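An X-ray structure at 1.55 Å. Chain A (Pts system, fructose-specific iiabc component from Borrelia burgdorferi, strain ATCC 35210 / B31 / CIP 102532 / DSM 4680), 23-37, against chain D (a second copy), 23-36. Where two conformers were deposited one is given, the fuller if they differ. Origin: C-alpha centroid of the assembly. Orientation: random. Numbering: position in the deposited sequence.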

# COMPACT_ATOMS: atom_id res chain seq x y z
N GLY A 23 4.38 -2.35 -5.79
CA GLY A 23 4.93 -1.67 -4.61
C GLY A 23 5.43 -2.67 -3.57
O GLY A 23 6.02 -3.71 -3.90
N VAL A 24 5.16 -2.34 -2.31
CA VAL A 24 5.56 -3.19 -1.18
C VAL A 24 4.42 -3.54 -0.25
O VAL A 24 4.58 -4.43 0.62
CB VAL A 24 6.68 -2.53 -0.35
CG1 VAL A 24 7.99 -2.51 -1.18
CG2 VAL A 24 6.28 -1.13 0.19
N ALA A 25 3.25 -2.91 -0.39
CA ALA A 25 2.22 -3.01 0.65
C ALA A 25 1.69 -4.45 0.80
O ALA A 25 1.68 -5.01 1.91
CB ALA A 25 1.04 -2.07 0.42
N HIS A 26 1.17 -5.05 -0.27
CA HIS A 26 0.63 -6.40 -0.10
C HIS A 26 1.69 -7.38 0.37
O HIS A 26 1.39 -8.27 1.19
CB HIS A 26 -0.04 -6.94 -1.35
CG HIS A 26 -1.42 -6.40 -1.56
ND1 HIS A 26 -2.40 -7.12 -2.20
CD2 HIS A 26 -1.96 -5.19 -1.26
CE1 HIS A 26 -3.50 -6.37 -2.29
NE2 HIS A 26 -3.26 -5.20 -1.73
N THR A 27 2.91 -7.27 -0.16
CA THR A 27 3.99 -8.17 0.29
C THR A 27 4.17 -8.09 1.79
O THR A 27 4.24 -9.14 2.48
CB THR A 27 5.28 -7.76 -0.40
OG1 THR A 27 5.13 -7.99 -1.80
CG2 THR A 27 6.48 -8.53 0.10
N TYR A 28 4.24 -6.87 2.32
CA TYR A 28 4.53 -6.71 3.75
C TYR A 28 3.29 -6.91 4.60
O TYR A 28 3.40 -7.40 5.74
CB TYR A 28 5.14 -5.30 4.02
CG TYR A 28 6.65 -5.32 3.81
CD1 TYR A 28 7.19 -5.24 2.57
CD2 TYR A 28 7.51 -5.49 4.89
CE1 TYR A 28 8.55 -5.31 2.35
CE2 TYR A 28 8.85 -5.58 4.70
CZ TYR A 28 9.37 -5.49 3.43
OH TYR A 28 10.74 -5.56 3.24
N ILE A 29 2.10 -6.51 4.11
CA ILE A 29 0.92 -6.76 4.93
C ILE A 29 0.72 -8.28 5.07
O ILE A 29 0.43 -8.78 6.17
CB ILE A 29 -0.33 -6.09 4.31
CG1 ILE A 29 -0.17 -4.57 4.38
CG2 ILE A 29 -1.58 -6.47 5.14
CD1 ILE A 29 -1.21 -3.85 3.47
N ALA A 30 0.80 -9.02 3.95
CA ALA A 30 0.64 -10.46 4.03
C ALA A 30 1.67 -11.06 4.98
O ALA A 30 1.34 -11.92 5.81
CB ALA A 30 0.75 -11.10 2.64
N ALA A 31 2.91 -10.57 4.90
CA ALA A 31 3.96 -11.16 5.76
C ALA A 31 3.68 -10.92 7.21
O ALA A 31 3.77 -11.85 8.04
CB ALA A 31 5.33 -10.59 5.38
N LYS A 32 3.32 -9.67 7.55
CA LYS A 32 3.14 -9.33 8.95
C LYS A 32 1.88 -9.98 9.50
O LYS A 32 1.87 -10.44 10.65
CB LYS A 32 3.13 -7.82 9.12
CG LYS A 32 3.14 -7.34 10.54
CD LYS A 32 4.36 -7.84 11.36
CE LYS A 32 4.18 -7.31 12.75
NZ LYS A 32 5.11 -7.93 13.72
N LYS A 33 0.82 -10.09 8.70
CA LYS A 33 -0.37 -10.78 9.22
C LYS A 33 -0.09 -12.26 9.40
O LYS A 33 -0.56 -12.86 10.39
CB LYS A 33 -1.57 -10.57 8.31
CG LYS A 33 -1.99 -9.12 8.33
CD LYS A 33 -3.33 -8.92 7.71
CE LYS A 33 -4.46 -9.18 8.71
NZ LYS A 33 -5.71 -8.62 8.06
N ILE A 34 0.66 -12.87 8.48
CA ILE A 34 1.01 -14.30 8.66
C ILE A 34 1.87 -14.47 9.91
O ILE A 34 1.65 -15.41 10.69
CB ILE A 34 1.71 -14.83 7.40
CG1 ILE A 34 0.68 -14.99 6.28
CG2 ILE A 34 2.41 -16.19 7.69
CD1 ILE A 34 1.33 -15.25 4.93
N GLU A 35 2.86 -13.60 10.10
CA GLU A 35 3.71 -13.67 11.31
C GLU A 35 2.87 -13.53 12.58
O GLU A 35 3.05 -14.30 13.51
CB GLU A 35 4.79 -12.59 11.25
CG GLU A 35 5.86 -12.87 10.20
CD GLU A 35 6.74 -11.67 9.86
OE1 GLU A 35 6.55 -10.56 10.45
OE2 GLU A 35 7.60 -11.83 8.97
N ASN A 36 1.96 -12.54 12.63
CA ASN A 36 1.19 -12.34 13.85
C ASN A 36 0.27 -13.52 14.12
O ASN A 36 0.11 -13.91 15.28
CB ASN A 36 0.36 -11.05 13.77
CG ASN A 36 1.20 -9.80 13.96
OD1 ASN A 36 2.31 -9.87 14.52
ND2 ASN A 36 0.65 -8.65 13.60
N GLU A 37 -0.38 -14.06 13.09
CA GLU A 37 -1.32 -15.16 13.31
C GLU A 37 -0.60 -16.46 13.63
O GLU A 37 -1.07 -17.25 14.47
CB GLU A 37 -2.23 -15.31 12.08
CG GLU A 37 -3.29 -16.40 12.24
CD GLU A 37 -4.34 -16.09 13.33
OE1 GLU A 37 -4.66 -14.90 13.58
OE2 GLU A 37 -4.85 -17.07 13.91
N GLY D 23 -4.65 3.07 6.67
CA GLY D 23 -4.66 1.62 6.51
C GLY D 23 -3.74 0.93 7.50
O GLY D 23 -3.64 1.31 8.68
N VAL D 24 -3.04 -0.10 7.01
CA VAL D 24 -2.09 -0.86 7.81
C VAL D 24 -0.72 -0.94 7.15
O VAL D 24 0.24 -1.40 7.81
CB VAL D 24 -2.56 -2.29 8.13
CG1 VAL D 24 -3.75 -2.29 9.11
CG2 VAL D 24 -2.77 -3.06 6.83
N ALA D 25 -0.55 -0.50 5.90
CA ALA D 25 0.68 -0.78 5.19
C ALA D 25 1.90 -0.17 5.87
O ALA D 25 2.86 -0.88 6.18
CB ALA D 25 0.57 -0.29 3.76
N HIS D 26 1.95 1.16 6.02
CA HIS D 26 3.17 1.74 6.58
C HIS D 26 3.42 1.22 7.99
O HIS D 26 4.58 1.01 8.39
CB HIS D 26 3.13 3.27 6.60
CG HIS D 26 3.43 3.88 5.27
ND1 HIS D 26 3.93 5.16 5.16
CD2 HIS D 26 3.30 3.42 4.01
CE1 HIS D 26 4.10 5.47 3.88
NE2 HIS D 26 3.72 4.44 3.15
N THR D 27 2.33 1.00 8.77
CA THR D 27 2.50 0.46 10.12
C THR D 27 3.23 -0.88 10.07
O THR D 27 4.18 -1.12 10.84
CB THR D 27 1.12 0.29 10.77
OG1 THR D 27 0.59 1.59 11.02
CG2 THR D 27 1.21 -0.52 12.09
N TYR D 28 2.80 -1.77 9.16
CA TYR D 28 3.38 -3.11 9.11
C TYR D 28 4.73 -3.13 8.43
O TYR D 28 5.62 -3.90 8.82
CB TYR D 28 2.40 -4.05 8.39
CG TYR D 28 1.18 -4.50 9.18
CD1 TYR D 28 1.12 -4.44 10.56
CD2 TYR D 28 0.12 -5.09 8.51
CE1 TYR D 28 0.02 -4.97 11.27
CE2 TYR D 28 -0.98 -5.59 9.19
CZ TYR D 28 -1.02 -5.55 10.55
OH TYR D 28 -2.12 -6.09 11.19
N ILE D 29 4.92 -2.28 7.39
CA ILE D 29 6.23 -2.23 6.74
C ILE D 29 7.27 -1.71 7.72
O ILE D 29 8.32 -2.31 7.89
CB ILE D 29 6.18 -1.34 5.47
CG1 ILE D 29 5.22 -1.88 4.44
CG2 ILE D 29 7.58 -1.27 4.86
CD1 ILE D 29 4.84 -0.68 3.43
N ALA D 30 6.95 -0.60 8.42
CA ALA D 30 7.89 -0.09 9.42
C ALA D 30 8.17 -1.13 10.48
O ALA D 30 9.34 -1.28 10.90
CB ALA D 30 7.37 1.20 10.04
N ALA D 31 7.12 -1.85 10.93
CA ALA D 31 7.35 -2.85 11.99
C ALA D 31 8.30 -3.93 11.51
O ALA D 31 9.23 -4.30 12.24
CB ALA D 31 6.03 -3.46 12.44
N LYS D 32 8.08 -4.47 10.30
CA LYS D 32 8.96 -5.54 9.82
C LYS D 32 10.37 -5.02 9.59
O LYS D 32 11.35 -5.72 9.88
CB LYS D 32 8.41 -6.16 8.53
CG LYS D 32 7.31 -7.15 8.86
CD LYS D 32 6.97 -8.10 7.67
CE LYS D 32 8.20 -8.76 7.04
NZ LYS D 32 8.90 -9.69 8.00
N LYS D 33 10.51 -3.81 9.06
CA LYS D 33 11.86 -3.28 8.82
C LYS D 33 12.61 -3.10 10.13
O LYS D 33 13.79 -3.44 10.24
CB LYS D 33 11.78 -1.94 8.06
CG LYS D 33 11.26 -2.01 6.63
CD LYS D 33 12.27 -2.55 5.69
CE LYS D 33 11.74 -2.43 4.25
NZ LYS D 33 12.66 -3.17 3.33
N ILE D 34 11.93 -2.57 11.15
CA ILE D 34 12.57 -2.39 12.45
C ILE D 34 12.92 -3.74 13.05
O ILE D 34 14.03 -3.92 13.59
CB ILE D 34 11.64 -1.57 13.36
CG1 ILE D 34 11.64 -0.11 12.91
CG2 ILE D 34 12.08 -1.69 14.84
CD1 ILE D 34 10.55 0.73 13.54
N GLU D 35 11.99 -4.70 13.01
CA GLU D 35 12.25 -6.04 13.57
C GLU D 35 13.46 -6.68 12.91
O GLU D 35 14.37 -7.19 13.59
CB GLU D 35 11.02 -6.95 13.38
CG GLU D 35 9.84 -6.65 14.32
CD GLU D 35 8.45 -7.11 13.84
OE1 GLU D 35 8.29 -7.71 12.74
OE2 GLU D 35 7.47 -6.86 14.59
N ASN D 36 13.50 -6.67 11.59
CA ASN D 36 14.61 -7.35 10.92
C ASN D 36 15.94 -6.63 11.19
O ASN D 36 16.96 -7.29 11.44
CB ASN D 36 14.31 -7.47 9.41
CG ASN D 36 13.26 -8.55 9.11
OD1 ASN D 36 13.29 -9.65 9.67
ND2 ASN D 36 12.31 -8.23 8.21
O HOH W 1 11.65 -6.93 6.17
O HOH W 2 6.40 -10.03 13.17
O HOH W 3 9.48 -9.27 10.89
O HOH W 4 -2.04 -8.91 12.23

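The two copies meet through the first turns of equivalent helices, residues 25-37 of chain A and 25-36 of chain D, whose axes approach to 8.6 Å and cross at 68°. Together the stretches bury 773 Å². The backbones run close near the N-terminal ends, where two alanines meet: the CA atoms of Ala A25 and Ala D25 lie 5.3 Å apart, and the methyl CB of Ala A25 rests 3.8 Å from CB of Ala D25.

Around this alanine pair the aliphatic side chains interlock. CD1 of Ile D29 reaches CG2 of Val A24 at 3.6 Å, and the reciprocal contact, from CD1 of Ile A29 to CG2 of Val D24, measures 3.8 Å. Each isoleucine thus packs against the valine that precedes the opposing helix. Ile A29 also lies along Ala D25, with its CD1 4.0 Å from CB of that residue. Further along the same side chain, CG1 of Ile D29 lies 3.4 Å from CB of Tyr A28, a tight fit, while CG2 of Ile D29 sits over one face of the Tyr A28 ring.

The two tyrosines share the m well at chi1 but differ at chi2, 80° in Tyr A28 and -20° in Tyr D28, so their rings meet the partner helix differently. Tyr D28 is a knob in a hole formed by Ile A29, Lys A32, Lys A33 and Asn A36. Lys A32 covers one face of its ring: CG of Lys A32 stands 3.9 Å from the centroid of the Tyr D28 ring and 27° off the normal, a CH-pi contact. Ile A29 meets the edge, its CG2 4.0 Å from CD2 of Tyr D28. The Tyr A28 ring instead has Lys D32 at its edge, with CB of Lys D32 3.8 Å from CD2 of Tyr A28, and its hydroxyl OH accepts a hydrogen bond of 3.1 Å from NZ of Lys D33.

The lysines at position 32 supply bulk as well as charge. Lys A32 fills the hollow between Tyr D28, Ala D31, Lys D32 and Glu D35; Lys D32 enters the matching one between Tyr A28, Ala A31, Lys A32 and Glu A35. The small alanine belongs to the wall of each hollow, and CD of Lys D32 packs 3.8 Å from CB of Ala A31. The two lysine side chains touch, CD of Lys A32 lying 3.9 Å from CG of Lys D32. Their rotamers differ, yet both end in the same kind of salt bridge, at 2.7 Å from NZ of Lys A32 to OE2 of Glu D35 and at 2.7 Å from NZ of Lys D32 to OE2 of Glu A35.

The two carboxylates also lie close together, with OE1 of Glu A35 4.0 Å from OE1 of Glu D35. Waters 2 and 3 each donate to both of these OE1 atoms, and they accept from Lys A32 and Lys D32 respectively, which links the like charges through solvent. Water 4 similarly joins Asn A36 to the Tyr D28 hydroxyl.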